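Local coordinates for trwC protein (Escherichia coli, PDB 1S6M) that probably nicks and carries plasmid DNA during conjugation, this piece being its N-terminal, metal-binding relaxase domain, at residues Y19-D24 / F148-S153; E105-H110 / P158-H163; Q126-I131 / A179-E184. One frame throughout, in Å; residues are numbered along the deposited sequence.

Interaction 1 of 3, residues Y19-D24 / F148-S153; sequences YEDGAD and FRHETS. With NI (nickel (II) ion), chain C.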
loop_
_atom_site.group_PDB
_atom_site.type_symbol
_atom_site.label_atom_id
_atom_site.label_comp_id
_atom_site.label_asym_id
_atom_site.label_seq_id
_atom_site.Cartn_x
_atom_site.Cartn_y
_atom_site.Cartn_z
ATOM N N TYR B 19 -9.197 4.687 -7.564
ATOM C CA TYR B 19 -9.095 5.932 -8.321
ATOM C C TYR B 19 -9.794 7.061 -7.561
ATOM O O TYR B 19 -9.299 8.190 -7.489
ATOM C CB TYR B 19 -9.766 5.797 -9.690
ATOM C CG TYR B 19 -9.040 4.919 -10.681
ATOM C CD1 TYR B 19 -9.177 3.532 -10.653
ATOM C CD2 TYR B 19 -8.221 5.481 -11.659
ATOM C CE1 TYR B 19 -8.520 2.724 -11.581
ATOM C CE2 TYR B 19 -7.557 4.685 -12.589
ATOM C CZ TYR B 19 -7.709 3.308 -12.545
ATOM O OH TYR B 19 -7.045 2.515 -13.454
ATOM N N GLU B 20 -10.944 6.736 -6.981
ATOM C CA GLU B 20 -11.751 7.712 -6.257
ATOM C C GLU B 20 -11.203 8.174 -4.895
ATOM O O GLU B 20 -11.344 9.352 -4.548
ATOM C CB GLU B 20 -13.184 7.167 -6.103
ATOM C CG GLU B 20 -14.242 8.250 -5.837
ATOM C CD GLU B 20 -15.609 7.670 -5.499
ATOM O OE1 GLU B 20 -15.656 6.596 -4.841
ATOM O OE2 GLU B 20 -16.634 8.298 -5.875
ATOM N N ASP B 21 -10.574 7.271 -4.136
ATOM C CA ASP B 21 -10.033 7.591 -2.804
ATOM C C ASP B 21 -8.840 8.543 -2.730
ATOM O O ASP B 21 -8.421 9.133 -3.728
ATOM C CB ASP B 21 -9.636 6.304 -2.066
ATOM C CG ASP B 21 -10.820 5.592 -1.451
ATOM O OD1 ASP B 21 -10.607 4.570 -0.757
ATOM O OD2 ASP B 21 -11.963 6.053 -1.657
ATOM N N GLY B 22 -8.302 8.675 -1.519
ATOM C CA GLY B 22 -7.140 9.514 -1.302
ATOM C C GLY B 22 -7.401 10.996 -1.170
ATOM O O GLY B 22 -8.243 11.427 -0.383
ATOM N N ALA B 23 -6.662 11.777 -1.944
ATOM C CA ALA B 23 -6.794 13.221 -1.921
ATOM C C ALA B 23 -6.138 13.768 -3.170
ATOM O O ALA B 23 -5.312 13.098 -3.792
ATOM C CB ALA B 23 -6.130 13.776 -0.696
ATOM N N ASP B 24 -6.484 14.992 -3.540
ATOM C CA ASP B 24 -5.897 15.511 -4.753
ATOM C C ASP B 24 -5.076 16.739 -4.843
ATOM O O ASP B 24 -5.503 17.743 -5.422
ATOM C CB ASP B 24 -6.961 15.577 -5.827
ATOM C CG ASP B 24 -8.303 15.877 -5.273
ATOM O OD1 ASP B 24 -9.285 15.464 -5.923
ATOM O OD2 ASP B 24 -8.380 16.512 -4.195
ATOM N N PHE B 148 -1.329 3.141 -6.947
ATOM C CA PHE B 148 -2.242 4.241 -6.651
ATOM C C PHE B 148 -1.875 4.944 -5.346
ATOM O O PHE B 148 -1.977 4.346 -4.276
ATOM C CB PHE B 148 -3.682 3.712 -6.575
ATOM C CG PHE B 148 -4.109 2.922 -7.792
ATOM C CD1 PHE B 148 -3.890 1.546 -7.862
ATOM C CD2 PHE B 148 -4.691 3.565 -8.889
ATOM C CE1 PHE B 148 -4.253 0.816 -9.000
ATOM C CE2 PHE B 148 -5.057 2.847 -10.034
ATOM C CZ PHE B 148 -4.833 1.468 -10.091
ATOM N N ARG B 149 -1.447 6.204 -5.444
ATOM C CA ARG B 149 -1.069 7.013 -4.280
ATOM C C ARG B 149 -2.287 7.783 -3.727
ATOM O O ARG B 149 -3.009 8.431 -4.485
ATOM C CB ARG B 149 0.038 8.002 -4.669
ATOM C CG ARG B 149 0.724 8.691 -3.487
ATOM C CD ARG B 149 1.802 9.665 -3.958
ATOM N NE ARG B 149 1.226 10.773 -4.709
ATOM C CZ ARG B 149 1.768 11.311 -5.798
ATOM N NH1 ARG B 149 1.164 12.318 -6.412
ATOM N NH2 ARG B 149 2.912 10.841 -6.278
ATOM N N HIS B 150 -2.492 7.706 -2.411
ATOM C CA HIS B 150 -3.604 8.351 -1.704
ATOM C C HIS B 150 -3.073 9.323 -0.636
ATOM O O HIS B 150 -1.906 9.249 -0.250
ATOM C CB HIS B 150 -4.514 7.271 -1.060
ATOM C CG HIS B 150 -5.301 6.477 -2.059
ATOM N ND1 HIS B 150 -6.093 5.389 -1.716
ATOM C CD2 HIS B 150 -5.381 6.667 -3.401
ATOM C CE1 HIS B 150 -6.632 4.937 -2.851
ATOM N NE2 HIS B 150 -6.223 5.689 -3.883
ATOM N N GLU B 151 -3.924 10.225 -0.148
ATOM C CA GLU B 151 -3.481 11.199 0.845
ATOM C C GLU B 151 -4.269 11.314 2.160
ATOM O O GLU B 151 -3.823 12.013 3.067
ATOM C CB GLU B 151 -3.396 12.591 0.198
ATOM C CG GLU B 151 -2.483 12.678 -1.029
ATOM C CD GLU B 151 -2.451 14.080 -1.639
ATOM O OE1 GLU B 151 -3.229 14.943 -1.185
ATOM O OE2 GLU B 151 -1.652 14.314 -2.575
ATOM N N THR B 152 -5.406 10.633 2.292
ATOM C CA THR B 152 -6.202 10.739 3.524
ATOM C C THR B 152 -6.626 9.409 4.167
ATOM O O THR B 152 -6.726 8.388 3.488
ATOM C CB THR B 152 -7.500 11.552 3.279
ATOM O OG1 THR B 152 -8.344 10.837 2.370
ATOM C CG2 THR B 152 -7.184 12.912 2.683
ATOM N N SER B 153 -6.881 9.432 5.477
ATOM C CA SER B 153 -7.328 8.237 6.198
ATOM C C SER B 153 -8.864 8.232 6.184
ATOM O O SER B 153 -9.483 9.170 5.683
ATOM C CB SER B 153 -6.836 8.249 7.649
ATOM O OG SER B 153 -7.612 9.119 8.451
HETATM NI NI NI C . -6.164 4.405 0.183
HETATM O O HOH W 1 -8.087 3.459 -0.581
HETATM O O HOH W 2 -6.770 3.259 2.029
#
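At the three-histidine metal site of the relaxase domain, residues D21 and G22 of the loop 19-24 lie over one face of the H150 ring on strand 145-152. The peptide carbon of D21 stands above the ring centre, and D21 CB comes to 3.4 Å from H150 CE1. Both ring nitrogens are committed, ND1 to the nickel ion at 2.1 Å and NE2 to the carbonyl of Y18, which fixes the rotation of the imidazole. D21 OD1 accepts a bond of 2.8 Å from water 1, itself a nickel ligand. Farther along, T152 OG1 donates to G22 O (2.8 Å) from above the carbonyl plane; it is set between the backbone N and the carbonyl carbon (chi1 65°), which turns it to the loop. At the other end the edge of F148 meets the face of Y19 in a T-shaped pair, F148 CE2 lying 3.7 Å from Y19 CZ. E151 runs its extended chain past A23 O. A glycine in place of E151 would probably open a gap beside A23. With D21 accepting a bond from a metal-bound water, the loop adds a second-shell carboxylate that may help to polarise it.

Interaction 2 of 3, residues E105-H110 / P158-H163; sequences EIIKAH and PQLHTH. With NI (nickel (II) ion), chain C; nucleotides of chain A.
H110 and L160 carry the dense part of this contact. L160 CG sits over the centre of the H110 imidazole, 4.1 Å from its centroid and 11° off the normal, a CH-pi contact, while L160 CD2 packs on H110 CB at 3.8 Å. The ring gets there with its CG anti to the backbone N (chi1 166°). At the edge of the same ring, close to its plane, T162 OG1 and H110 NE2 share a hydrogen bond of 2.9 Å in which either may donate. H110 ND1 bonds the hydroxyl of Y196, so both nitrogens of this buried ring are paired. I107 adds only the end of its chain, CD1 lying 3.9 Å from L160 CD1.

Away from H110 and L160 the contact thins quickly. The helix and strand axes stay 10.0 Å apart at their closest, crossing at -35°, and E105 is on the exposed side of the helix. H161 and H163 point off the other face of the strand to bind the nickel ion, H161 held by a bond from its ND1 to Q159 O (2.8 Å). Q159 NE2 donates a hydrogen bond to O2 of DT23 of chain A (2.9 Å), and K92 holds Q159 OE1.

Helix 104-122 thus covers one face of the antiparallel sheet, on the middle strand 158-167 between strands 81-89 and 145-152, with helix 92-99 packed beside it against I106 and I107.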
loop_
_atom_site.group_PDB
_atom_site.type_symbol
_atom_site.label_atom_id
_atom_site.label_comp_id
_atom_site.label_asym_id
_atom_site.label_seq_id
_atom_site.Cartn_x
_atom_site.Cartn_y
_atom_site.Cartn_z
ATOM N N GLU B 105 8.925 17.530 -2.102
ATOM C CA GLU B 105 10.063 16.628 -2.242
ATOM C C GLU B 105 9.885 15.387 -1.372
ATOM O O GLU B 105 10.525 14.367 -1.605
ATOM C CB GLU B 105 11.379 17.329 -1.885
ATOM C CG GLU B 105 11.652 18.632 -2.655
ATOM C CD GLU B 105 11.298 18.547 -4.134
ATOM O OE1 GLU B 105 11.780 17.613 -4.824
ATOM O OE2 GLU B 105 10.536 19.424 -4.607
ATOM N N ILE B 106 9.010 15.467 -0.376
ATOM C CA ILE B 106 8.766 14.322 0.489
ATOM C C ILE B 106 7.855 13.330 -0.239
ATOM O O ILE B 106 7.935 12.126 -0.016
ATOM C CB ILE B 106 8.162 14.762 1.832
ATOM C CG1 ILE B 106 9.244 15.492 2.634
ATOM C CG2 ILE B 106 7.623 13.551 2.601
ATOM C CD1 ILE B 106 8.865 15.901 4.038
ATOM N N ILE B 107 7.010 13.836 -1.133
ATOM C CA ILE B 107 6.134 12.968 -1.908
ATOM C C ILE B 107 7.031 12.113 -2.804
ATOM O O ILE B 107 6.832 10.907 -2.942
ATOM C CB ILE B 107 5.178 13.772 -2.802
ATOM C CG1 ILE B 107 4.208 14.574 -1.940
ATOM C CG2 ILE B 107 4.406 12.824 -3.717
ATOM C CD1 ILE B 107 3.342 13.708 -1.035
ATOM N N LYS B 108 8.023 12.752 -3.410
ATOM C CA LYS B 108 8.954 12.056 -4.283
ATOM C C LYS B 108 9.763 11.025 -3.485
ATOM O O LYS B 108 10.046 9.935 -3.979
ATOM C CB LYS B 108 9.901 13.065 -4.939
ATOM C CG LYS B 108 10.585 12.539 -6.191
ATOM C CD LYS B 108 10.307 13.411 -7.400
ATOM C CE LYS B 108 9.984 12.585 -8.608
ATOM N N ALA B 109 10.139 11.374 -2.257
ATOM C CA ALA B 109 10.905 10.455 -1.413
ATOM C C ALA B 109 10.109 9.180 -1.145
ATOM O O ALA B 109 10.669 8.081 -1.134
ATOM C CB ALA B 109 11.267 11.127 -0.103
ATOM N N HIS B 110 8.804 9.338 -0.924
ATOM C CA HIS B 110 7.916 8.202 -0.673
ATOM C C HIS B 110 7.789 7.370 -1.942
ATOM O O HIS B 110 7.896 6.148 -1.899
ATOM C CB HIS B 110 6.532 8.702 -0.237
ATOM C CG HIS B 110 5.460 7.657 -0.279
ATOM N ND1 HIS B 110 5.288 6.720 0.716
ATOM C CD2 HIS B 110 4.495 7.411 -1.197
ATOM C CE1 HIS B 110 4.260 5.944 0.417
ATOM N NE2 HIS B 110 3.761 6.344 -0.740
ATOM N N PRO B 158 -4.246 13.515 7.608
ATOM C CA PRO B 158 -3.259 13.383 6.523
ATOM C C PRO B 158 -2.721 11.954 6.649
ATOM O O PRO B 158 -2.410 11.525 7.753
ATOM C CB PRO B 158 -2.202 14.421 6.888
ATOM C CG PRO B 158 -2.978 15.460 7.623
ATOM C CD PRO B 158 -3.887 14.624 8.507
ATOM N N GLN B 159 -2.621 11.219 5.543
ATOM C CA GLN B 159 -2.156 9.827 5.601
ATOM C C GLN B 159 -1.576 9.375 4.254
ATOM O O GLN B 159 -2.252 8.738 3.445
ATOM C CB GLN B 159 -3.341 8.933 6.015
ATOM C CG GLN B 159 -3.068 7.438 6.152
ATOM C CD GLN B 159 -2.049 7.098 7.227
ATOM O OE1 GLN B 159 -1.729 7.922 8.082
ATOM N NE2 GLN B 159 -1.542 5.870 7.194
ATOM N N LEU B 160 -0.316 9.719 4.018
ATOM C CA LEU B 160 0.357 9.369 2.767
ATOM C C LEU B 160 0.560 7.868 2.607
ATOM O O LEU B 160 1.239 7.239 3.413
ATOM C CB LEU B 160 1.714 10.079 2.691
ATOM C CG LEU B 160 2.545 9.940 1.410
ATOM C CD1 LEU B 160 1.736 10.436 0.213
ATOM C CD2 LEU B 160 3.838 10.751 1.555
ATOM N N HIS B 161 -0.028 7.293 1.568
ATOM C CA HIS B 161 0.130 5.868 1.313
ATOM C C HIS B 161 -0.059 5.515 -0.153
ATOM O O HIS B 161 -0.618 6.296 -0.921
ATOM C CB HIS B 161 -0.833 5.030 2.178
ATOM C CG HIS B 161 -2.289 5.248 1.889
ATOM N ND1 HIS B 161 -3.024 6.307 2.393
ATOM C CD2 HIS B 161 -3.162 4.474 1.180
ATOM C CE1 HIS B 161 -4.293 6.157 2.003
ATOM N NE2 HIS B 161 -4.409 5.070 1.275
ATOM N N THR B 162 0.435 4.340 -0.536
ATOM C CA THR B 162 0.306 3.853 -1.902
ATOM C C THR B 162 -0.137 2.393 -1.928
ATOM O O THR B 162 0.424 1.546 -1.231
ATOM C CB THR B 162 1.640 3.938 -2.692
ATOM O OG1 THR B 162 2.037 5.304 -2.848
ATOM C CG2 THR B 162 1.472 3.322 -4.065
ATOM N N HIS B 163 -1.159 2.115 -2.731
ATOM C CA HIS B 163 -1.663 0.765 -2.910
ATOM C C HIS B 163 -0.970 0.203 -4.151
ATOM O O HIS B 163 -1.240 0.649 -5.267
ATOM C CB HIS B 163 -3.173 0.773 -3.173
ATOM C CG HIS B 163 -3.992 1.313 -2.041
ATOM N ND1 HIS B 163 -4.367 0.569 -0.941
ATOM C CD2 HIS B 163 -4.537 2.551 -1.875
ATOM C CE1 HIS B 163 -5.117 1.339 -0.157
ATOM N NE2 HIS B 163 -5.237 2.532 -0.688
HETATM NI NI NI C . -6.164 4.405 0.183
ATOM P P DT A 23 1.985 4.931 15.587
ATOM O OP1 DT A 23 2.989 5.989 15.385
ATOM O OP2 DT A 23 1.378 4.748 16.933
ATOM O "O5'" DT A 23 0.837 5.131 14.491
ATOM C "C5'" DT A 23 0.027 6.347 14.412
ATOM C "C4'" DT A 23 -0.288 6.692 12.974
ATOM O "O4'" DT A 23 0.906 6.586 12.179
ATOM C "C3'" DT A 23 -1.406 5.944 12.229
ATOM O "O3'" DT A 23 -2.357 7.010 11.997
ATOM C "C2'" DT A 23 -0.873 5.829 10.804
ATOM C "C1'" DT A 23 0.620 6.112 10.889
ATOM N N1 DT A 23 1.636 5.118 10.521
ATOM C C2 DT A 23 1.592 4.468 9.324
ATOM O O2 DT A 23 0.640 4.514 8.573
ATOM N N3 DT A 23 2.721 3.738 9.036
ATOM C C4 DT A 23 3.852 3.588 9.838
ATOM O O4 DT A 23 4.804 2.963 9.421
ATOM C C5 DT A 23 3.782 4.228 11.122
ATOM C C7 DT A 23 4.950 4.092 12.076
ATOM C C6 DT A 23 2.691 4.942 11.405
ATOM P P DC A 24 -3.930 6.727 11.758
ATOM O OP1 DC A 24 -4.400 7.697 10.741
ATOM O OP2 DC A 24 -4.575 6.720 13.107
ATOM O "O5'" DC A 24 -4.017 5.275 11.102
ATOM C "C5'" DC A 24 -4.261 5.064 9.688
ATOM C "C4'" DC A 24 -4.523 3.599 9.405
ATOM O "O4'" DC A 24 -3.614 2.810 10.213
ATOM C "C3'" DC A 24 -5.928 3.068 9.732
ATOM O "O3'" DC A 24 -6.623 2.871 8.479
ATOM C "C2'" DC A 24 -5.674 1.640 10.194
ATOM C "C1'" DC A 24 -4.229 1.613 10.645
ATOM N N1 DC A 24 -3.883 1.366 12.059
ATOM C C2 DC A 24 -3.951 0.050 12.526
ATOM O O2 DC A 24 -4.445 -0.817 11.793
ATOM N N3 DC A 24 -3.479 -0.245 13.757
ATOM C C4 DC A 24 -2.983 0.718 14.527
ATOM N N4 DC A 24 -2.493 0.362 15.716
ATOM C C5 DC A 24 -2.965 2.087 14.106
ATOM C C6 DC A 24 -3.429 2.364 12.876
HETATM O O HOH W 2 -6.770 3.259 2.029
HETATM O O HOH W 1 -8.087 3.459 -0.581
#

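Interaction 3 of 3, residues Q126-I131 / A179-E184; sequences QARQKI and ALKNDE. With nucleotides of chain A.
Q126 and E184 cross at a slant, their amide and carboxylate planes 28° apart, and the amide oxygen OE1 of Q126 rests against the CG methylene of E184 (3.3 Å), not against its carboxylate. The amide nitrogen turns to the hydroxyl of T139 instead. Just beside this, K181 N donates to Q126 O (2.9 Å). L180 CD1 leans on the same oxygen at 3.6 Å.

Strand 126-131 is one arm of a two-stranded antiparallel hairpin with strand 134-139, a beta ribbon laid against the bound DNA, and the segment 179-184 leads into the short helix 183-186 at its base. R128 crosses K181 here, with R128 CG 4.2 Å from K181 CD. The K181 chain is extended to CE and then bends (chi4 60°), which brings NZ into a salt bridge with D183 OD2, its hydrogen bond weak. R128 sends its guanidinium to the O6 of a guanine base.

D183 offers both carboxylate oxygens to the guanine of DG17 of chain A, OD1 to N1 and OD2 to N2 at 2.7 Å; since K181 meets that same OD2, it probably helps to place the carboxylate. N182 presents its amide to DT18 of chain A in the same two-pronged way, OD1 taking N3-H at 2.9 Å and ND2 giving to O4. On the ribbon, K130 NZ reaches N7 of DG13 of chain A at 3.0 Å while its backbone N holds OP2.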
loop_
_atom_site.group_PDB
_atom_site.type_symbol
_atom_site.label_atom_id
_atom_site.label_comp_id
_atom_site.label_asym_id
_atom_site.label_seq_id
_atom_site.Cartn_x
_atom_site.Cartn_y
_atom_site.Cartn_z
ATOM N N GLN B 126 7.397 -15.770 -8.922
ATOM C CA GLN B 126 7.529 -17.164 -9.341
ATOM C C GLN B 126 6.262 -17.732 -10.006
ATOM O O GLN B 126 5.178 -17.139 -9.941
ATOM C CB GLN B 126 7.888 -18.056 -8.139
ATOM C CG GLN B 126 9.141 -17.648 -7.378
ATOM C CD GLN B 126 9.654 -18.748 -6.456
ATOM O OE1 GLN B 126 8.933 -19.243 -5.582
ATOM N NE2 GLN B 126 10.915 -19.140 -6.655
ATOM N N ALA B 127 6.425 -18.894 -10.639
ATOM C CA ALA B 127 5.331 -19.596 -11.311
ATOM C C ALA B 127 5.659 -21.087 -11.307
ATOM O O ALA B 127 6.807 -21.472 -11.083
ATOM C CB ALA B 127 5.185 -19.102 -12.749
ATOM N N ARG B 128 4.660 -21.926 -11.541
ATOM C CA ARG B 128 4.876 -23.365 -11.580
ATOM C C ARG B 128 4.814 -23.877 -13.027
ATOM O O ARG B 128 4.344 -23.177 -13.926
ATOM C CB ARG B 128 3.825 -24.085 -10.720
ATOM C CG ARG B 128 4.126 -24.092 -9.220
ATOM C CD ARG B 128 3.014 -24.749 -8.392
ATOM N NE ARG B 128 1.824 -23.906 -8.306
ATOM C CZ ARG B 128 0.714 -24.233 -7.654
ATOM N NH1 ARG B 128 -0.318 -23.391 -7.631
ATOM N NH2 ARG B 128 0.626 -25.398 -7.027
ATOM N N GLN B 129 5.328 -25.082 -13.249
ATOM C CA GLN B 129 5.299 -25.717 -14.565
ATOM C C GLN B 129 5.478 -27.206 -14.381
ATOM O O GLN B 129 6.395 -27.654 -13.684
ATOM C CB GLN B 129 6.389 -25.192 -15.515
ATOM C CG GLN B 129 6.409 -25.974 -16.842
ATOM C CD GLN B 129 7.199 -25.308 -17.955
ATOM O OE1 GLN B 129 7.273 -25.831 -19.065
ATOM N NE2 GLN B 129 7.787 -24.152 -17.670
ATOM N N LYS B 130 4.588 -27.968 -15.010
ATOM C CA LYS B 130 4.620 -29.417 -14.922
ATOM C C LYS B 130 5.017 -30.072 -16.247
ATOM O O LYS B 130 4.562 -29.666 -17.321
ATOM C CB LYS B 130 3.249 -29.940 -14.497
ATOM C CG LYS B 130 3.205 -31.446 -14.256
ATOM C CD LYS B 130 1.771 -31.944 -14.102
ATOM C CE LYS B 130 0.992 -31.104 -13.095
ATOM N NZ LYS B 130 -0.334 -31.687 -12.732
ATOM N N ILE B 131 5.868 -31.089 -16.155
ATOM C CA ILE B 131 6.323 -31.833 -17.322
ATOM C C ILE B 131 6.274 -33.309 -16.942
ATOM O O ILE B 131 6.973 -33.752 -16.028
ATOM C CB ILE B 131 7.754 -31.436 -17.721
ATOM C CG1 ILE B 131 7.772 -29.979 -18.192
ATOM C CG2 ILE B 131 8.263 -32.370 -18.827
ATOM C CD1 ILE B 131 9.173 -29.380 -18.294
ATOM N N ALA B 179 -0.464 -17.838 -13.620
ATOM C CA ALA B 179 -0.811 -17.212 -12.355
ATOM C C ALA B 179 0.464 -17.079 -11.523
ATOM O O ALA B 179 1.437 -17.817 -11.718
ATOM C CB ALA B 179 -1.846 -18.067 -11.621
ATOM N N LEU B 180 0.458 -16.140 -10.588
ATOM C CA LEU B 180 1.626 -15.925 -9.751
ATOM C C LEU B 180 1.662 -16.873 -8.546
ATOM O O LEU B 180 0.641 -17.088 -7.887
ATOM C CB LEU B 180 1.637 -14.471 -9.259
ATOM C CG LEU B 180 2.715 -13.981 -8.277
ATOM C CD1 LEU B 180 4.061 -13.873 -8.985
ATOM C CD2 LEU B 180 2.316 -12.619 -7.723
ATOM N N LYS B 181 2.818 -17.491 -8.297
ATOM C CA LYS B 181 2.952 -18.311 -7.096
ATOM C C LYS B 181 3.462 -17.215 -6.155
ATOM O O LYS B 181 4.602 -16.772 -6.290
ATOM C CB LYS B 181 4.011 -19.405 -7.249
ATOM C CG LYS B 181 4.227 -20.180 -5.939
ATOM C CD LYS B 181 5.098 -21.402 -6.099
ATOM C CE LYS B 181 5.201 -22.167 -4.788
ATOM N NZ LYS B 181 3.878 -22.642 -4.285
ATOM N N ASN B 182 2.619 -16.762 -5.230
ATOM C CA ASN B 182 2.972 -15.647 -4.342
ATOM C C ASN B 182 3.699 -15.939 -3.033
ATOM O O ASN B 182 3.960 -15.020 -2.251
ATOM C CB ASN B 182 1.712 -14.823 -4.012
ATOM C CG ASN B 182 0.753 -15.560 -3.075
ATOM O OD1 ASN B 182 1.178 -16.348 -2.232
ATOM N ND2 ASN B 182 -0.544 -15.287 -3.210
ATOM N N ASP B 183 4.029 -17.196 -2.787
ATOM C CA ASP B 183 4.693 -17.570 -1.542
ATOM C C ASP B 183 5.848 -16.684 -1.069
ATOM O O ASP B 183 5.812 -16.149 0.041
ATOM C CB ASP B 183 5.168 -19.018 -1.638
ATOM C CG ASP B 183 4.021 -19.990 -1.852
ATOM O OD1 ASP B 183 2.973 -19.575 -2.396
ATOM O OD2 ASP B 183 4.166 -21.173 -1.490
ATOM N N GLU B 184 6.864 -16.529 -1.914
ATOM C CA GLU B 184 8.045 -15.747 -1.563
ATOM C C GLU B 184 7.767 -14.278 -1.273
ATOM O O GLU B 184 8.445 -13.678 -0.439
ATOM C CB GLU B 184 9.097 -15.854 -2.670
ATOM C CG GLU B 184 9.526 -17.280 -2.995
ATOM C CD GLU B 184 10.821 -17.677 -2.318
ATOM O OE1 GLU B 184 10.797 -18.019 -1.114
ATOM O OE2 GLU B 184 11.871 -17.638 -3.001
ATOM P P DG A 17 -7.047 -22.150 3.375
ATOM O OP1 DG A 17 -7.766 -22.967 4.385
ATOM O OP2 DG A 17 -7.592 -20.819 2.978
ATOM O "O5'" DG A 17 -5.527 -21.970 3.844
ATOM C "C5'" DG A 17 -4.841 -22.944 4.651
ATOM C "C4'" DG A 17 -3.365 -22.621 4.717
ATOM O "O4'" DG A 17 -2.867 -22.463 3.368
ATOM C "C3'" DG A 17 -3.012 -21.310 5.432
ATOM O "O3'" DG A 17 -2.414 -21.679 6.678
ATOM C "C2'" DG A 17 -1.804 -20.799 4.669
ATOM C "C1'" DG A 17 -1.848 -21.488 3.340
ATOM N N9 DG A 17 -1.937 -20.709 2.108
ATOM C C8 DG A 17 -2.981 -20.001 1.571
ATOM N N7 DG A 17 -2.714 -19.554 0.367
ATOM C C5 DG A 17 -1.413 -19.973 0.134
ATOM C C6 DG A 17 -0.561 -19.813 -0.996
ATOM O O6 DG A 17 -0.802 -19.252 -2.081
ATOM N N1 DG A 17 0.690 -20.399 -0.777
ATOM C C2 DG A 17 1.069 -21.054 0.377
ATOM N N2 DG A 17 2.312 -21.563 0.424
ATOM N N3 DG A 17 0.288 -21.204 1.415
ATOM C C4 DG A 17 -0.917 -20.652 1.225
ATOM P P DG A 13 1.363 -26.157 -17.044
ATOM O OP1 DG A 13 1.681 -24.817 -17.619
ATOM O OP2 DG A 13 2.164 -26.668 -15.900
ATOM O "O5'" DG A 13 -0.159 -26.109 -16.573
ATOM C "C5'" DG A 13 -1.056 -25.075 -17.009
ATOM C "C4'" DG A 13 -2.029 -24.717 -15.917
ATOM O "O4'" DG A 13 -2.680 -25.911 -15.448
ATOM C "C3'" DG A 13 -1.424 -24.062 -14.671
ATOM O "O3'" DG A 13 -1.770 -22.682 -14.828
ATOM C "C2'" DG A 13 -2.298 -24.561 -13.533
ATOM C "C1'" DG A 13 -2.941 -25.823 -14.055
ATOM N N9 DG A 13 -2.681 -27.126 -13.445
ATOM C C8 DG A 13 -1.610 -27.970 -13.624
ATOM N N7 DG A 13 -1.812 -29.155 -13.104
ATOM C C5 DG A 13 -3.064 -29.058 -12.515
ATOM C C6 DG A 13 -3.843 -30.021 -11.827
ATOM O O6 DG A 13 -3.581 -31.218 -11.606
ATOM N N1 DG A 13 -5.050 -29.476 -11.383
ATOM C C2 DG A 13 -5.458 -28.174 -11.590
ATOM N N2 DG A 13 -6.649 -27.809 -11.089
ATOM N N3 DG A 13 -4.749 -27.287 -12.239
ATOM C C4 DG A 13 -3.582 -27.789 -12.670
ATOM P P DT A 18 -1.655 -20.578 7.585
ATOM O OP1 DT A 18 -0.859 -21.323 8.585
ATOM O OP2 DT A 18 -2.674 -19.600 8.054
ATOM O "O5'" DT A 18 -0.629 -19.821 6.609
ATOM C "C5'" DT A 18 0.759 -20.208 6.513
ATOM C "C4'" DT A 18 1.552 -19.335 5.550
ATOM O "O4'" DT A 18 0.881 -19.191 4.266
ATOM C "C3'" DT A 18 1.820 -17.894 6.036
ATOM O "O3'" DT A 18 3.238 -17.851 6.324
ATOM C "C2'" DT A 18 1.856 -17.071 4.752
ATOM C "C1'" DT A 18 1.262 -17.963 3.695
ATOM N N1 DT A 18 0.344 -17.513 2.644
ATOM C C2 DT A 18 0.925 -17.433 1.413
ATOM O O2 DT A 18 2.102 -17.684 1.243
ATOM N N3 DT A 18 0.094 -17.041 0.406
ATOM C C4 DT A 18 -1.248 -16.726 0.507
ATOM O O4 DT A 18 -1.873 -16.417 -0.501
ATOM C C5 DT A 18 -1.803 -16.824 1.846
ATOM C C7 DT A 18 -3.253 -16.482 2.054
ATOM C C6 DT A 18 -0.987 -17.209 2.838
HETATM O O HOH W 3 6.898 -18.110 -4.572
HETATM O O HOH W 4 1.897 -20.467 -12.070
#

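Interactions 1 and 2 are two halves of one site, their centres 10 Å apart. Strands 145-152 and 158-167 run side by side, H150 N lying 2.8 Å from H161 O and F148 O 2.8 Å from H163 N, and the nickel ion takes H150 from the first strand and H161 and H163 from the second, with two waters. Zinc and copper have been seen on the same histidines. Interaction 3 stands apart, its centre 32 Å from either of the others and its nearest atoms about 15 Å from interaction 1 and 14 Å from interaction 2. The same DNA strand joins them: DG13, DG17 and DT18 of chain A meet interaction 3, and DT23 and DC24 of that chain reach interaction 2.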